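Local atomic coordinates of arylamine n-acetyltransferase (Mycobacterium smegmatis, PDB entry 1W5R), a protein that probably catalyses transfer of an acetyl group from acetyl-coenzyme A to the amino nitrogen of arylamines. Residues T137-I142 against Q151-P156. The protein carries 1 engineered substitution. Sequence-based numbering, arbitrary orientation.
Sequences TLTSPI and QTRHEP
Arg153 reaches across to Thr139, its NE meeting the carbonyl O of Thr139 at 2.8 Å in a nearly straight hydrogen bond (164° at the hydrogen). The chain turns at chi3 (-56°), and the carbonyl oxygen sits at the guanidinium edge, practically in its plane. One face of that flat group is covered off-centre by His154 NE2, and NH2 passes 3.6 Å from Thr139 CB. A salt bridge from NH1 to Asp218 fixes the group further, while the Arg153 side chain also rests on Ala33 of helix 25-38. The side chains of Thr139 and His154 cross at about a right angle, with the methyl CG2 of Thr139 3.7 Å from His154 NE2.

One residue on, Ser140 answers with its side chain: OG, anti to its own carbonyl carbon (chi1 -56°), accepts a more bent bond from Arg153 N at 3.0 Å. The two segments are thus joined by side chain to backbone in both directions.

Thr152 works on two fronts. Its OG1 accepts from His154 N, donates to Glu155 O at 2.6 Å, and receives a bond from a water that in turn accepts from Thr139 N; three partners therefore grip one hydroxyl. The other branch, CG2, meets the methyls Leu138 CD2 and Ile142 CG2, each at 4.0 Å. Tyr157 of strand 157-162 touches both Leu138 and Thr152. The Leu138 side chain crosses that of Thr152 at about a right angle.

The contact joins the loop leading into strand 142-143 to the loop after strand 149-150, where Thr152 forms an ST turn. These are the outermost strands of the eight-stranded antiparallel sheet, consistent with the beta-barrel domain of arylamine N-acetyltransferases.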
loop_
_atom_site.group_PDB
_atom_site.type_symbol
_atom_site.label_atom_id
_atom_site.label_comp_id
_atom_site.label_asym_id
_atom_site.label_seq_id
_atom_site.Cartn_x
_atom_site.Cartn_y
_atom_site.Cartn_z
ATOM N N THR A 137 -4.724 2.633 -18.680
ATOM C CA THR A 137 -4.769 3.372 -19.952
ATOM C C THR A 137 -3.369 3.646 -20.495
ATOM O O THR A 137 -2.395 3.777 -19.721
ATOM C CB THR A 137 -5.530 4.701 -19.804
ATOM O OG1 THR A 137 -6.063 5.086 -21.083
ATOM C CG2 THR A 137 -4.648 5.811 -19.218
ATOM N N LEU A 138 -3.268 3.740 -21.818
ATOM C CA LEU A 138 -2.010 4.149 -22.457
ATOM C C LEU A 138 -1.523 5.493 -21.944
ATOM O O LEU A 138 -2.302 6.434 -21.820
ATOM C CB LEU A 138 -2.176 4.255 -23.966
ATOM C CG LEU A 138 -1.958 2.995 -24.803
ATOM C CD1 LEU A 138 -2.418 3.210 -26.232
ATOM C CD2 LEU A 138 -0.489 2.583 -24.803
ATOM N N THR A 139 -0.220 5.563 -21.649
ATOM C CA THR A 139 0.382 6.780 -21.118
ATOM C C THR A 139 1.300 7.465 -22.127
ATOM O O THR A 139 1.953 8.473 -21.808
ATOM C CB THR A 139 1.148 6.485 -19.822
ATOM O OG1 THR A 139 2.218 5.566 -20.092
ATOM C CG2 THR A 139 0.179 5.913 -18.750
ATOM N N SER A 140 1.308 6.926 -23.343
ATOM C CA SER A 140 1.951 7.552 -24.502
ATOM C C SER A 140 1.046 7.307 -25.686
ATOM O O SER A 140 0.307 6.328 -25.701
ATOM C CB SER A 140 3.292 6.864 -24.833
ATOM O OG SER A 140 4.171 6.854 -23.736
ATOM N N PRO A 141 1.146 8.154 -26.727
ATOM C CA PRO A 141 0.604 7.737 -28.006
ATOM C C PRO A 141 1.493 6.616 -28.543
ATOM O O PRO A 141 2.706 6.623 -28.284
ATOM C CB PRO A 141 0.761 8.989 -28.881
ATOM C CG PRO A 141 1.872 9.745 -28.282
ATOM C CD PRO A 141 1.820 9.467 -26.798
ATOM N N ILE A 142 0.915 5.655 -29.253
ATOM C CA ILE A 142 1.728 4.623 -29.910
ATOM C C ILE A 142 1.369 4.585 -31.378
ATOM O O ILE A 142 0.311 5.076 -31.771
ATOM C CB ILE A 142 1.594 3.210 -29.256
ATOM C CG1 ILE A 142 0.183 2.629 -29.453
ATOM C CG2 ILE A 142 1.997 3.252 -27.778
ATOM C CD1 ILE A 142 0.030 1.186 -28.993
ATOM N N GLN A 151 7.406 0.562 -26.622
ATOM C CA GLN A 151 7.612 1.140 -25.301
ATOM C C GLN A 151 6.729 2.371 -25.115
ATOM O O GLN A 151 6.351 3.048 -26.093
ATOM C CB GLN A 151 9.092 1.492 -25.074
ATOM C CG GLN A 151 10.087 0.301 -25.238
ATOM C CD GLN A 151 9.832 -0.867 -24.266
ATOM O OE1 GLN A 151 9.284 -0.689 -23.167
ATOM N NE2 GLN A 151 10.270 -2.063 -24.658
ATOM N N THR A 152 6.383 2.627 -23.857
ATOM C CA THR A 152 5.613 3.806 -23.446
ATOM C C THR A 152 6.291 4.423 -22.217
ATOM O O THR A 152 7.378 3.973 -21.803
ATOM C CB THR A 152 4.147 3.426 -23.081
ATOM O OG1 THR A 152 4.118 2.724 -21.824
ATOM C CG2 THR A 152 3.512 2.565 -24.185
ATOM N N ARG A 153 5.647 5.426 -21.613
ATOM C CA ARG A 153 6.142 6.010 -20.356
ATOM C C ARG A 153 6.132 5.005 -19.202
ATOM O O ARG A 153 6.794 5.218 -18.184
ATOM C CB ARG A 153 5.345 7.256 -19.938
ATOM C CG ARG A 153 5.400 8.435 -20.887
ATOM C CD ARG A 153 4.843 9.695 -20.239
ATOM N NE ARG A 153 3.476 9.530 -19.734
ATOM C CZ ARG A 153 3.076 9.786 -18.487
ATOM N NH1 ARG A 153 3.914 10.234 -17.555
ATOM N NH2 ARG A 153 1.807 9.600 -18.164
ATOM N N HIS A 154 5.371 3.922 -19.360
ATOM C CA HIS A 154 5.241 2.890 -18.338
ATOM C C HIS A 154 5.593 1.540 -18.963
ATOM O O HIS A 154 6.758 1.347 -19.332
ATOM C CB HIS A 154 3.847 2.941 -17.679
ATOM C CG HIS A 154 3.554 4.261 -17.035
ATOM N ND1 HIS A 154 3.503 4.447 -15.673
ATOM C CD2 HIS A 154 3.364 5.484 -17.589
ATOM C CE1 HIS A 154 3.253 5.723 -15.415
ATOM N NE2 HIS A 154 3.164 6.371 -16.563
ATOM N N GLU A 155 4.623 0.637 -19.113
ATOM C CA GLU A 155 4.888 -0.735 -19.583
ATOM C C GLU A 155 4.902 -0.782 -21.103
ATOM O O GLU A 155 4.346 0.098 -21.762
ATOM C CB GLU A 155 3.800 -1.721 -19.103
ATOM C CG GLU A 155 3.449 -1.657 -17.647
ATOM C CD GLU A 155 2.314 -0.689 -17.354
ATOM O OE1 GLU A 155 2.095 0.265 -18.130
ATOM O OE2 GLU A 155 1.670 -0.864 -16.310
ATOM N N PRO A 156 5.523 -1.826 -21.673
ATOM C CA PRO A 156 5.352 -2.065 -23.101
ATOM C C PRO A 156 3.898 -2.405 -23.472
ATOM O O PRO A 156 3.195 -3.082 -22.706
ATOM C CB PRO A 156 6.243 -3.279 -23.375
ATOM C CG PRO A 156 7.112 -3.430 -22.184
ATOM C CD PRO A 156 6.453 -2.783 -21.030
HETATM O O HOH W 1 1.338 3.226 -21.054
#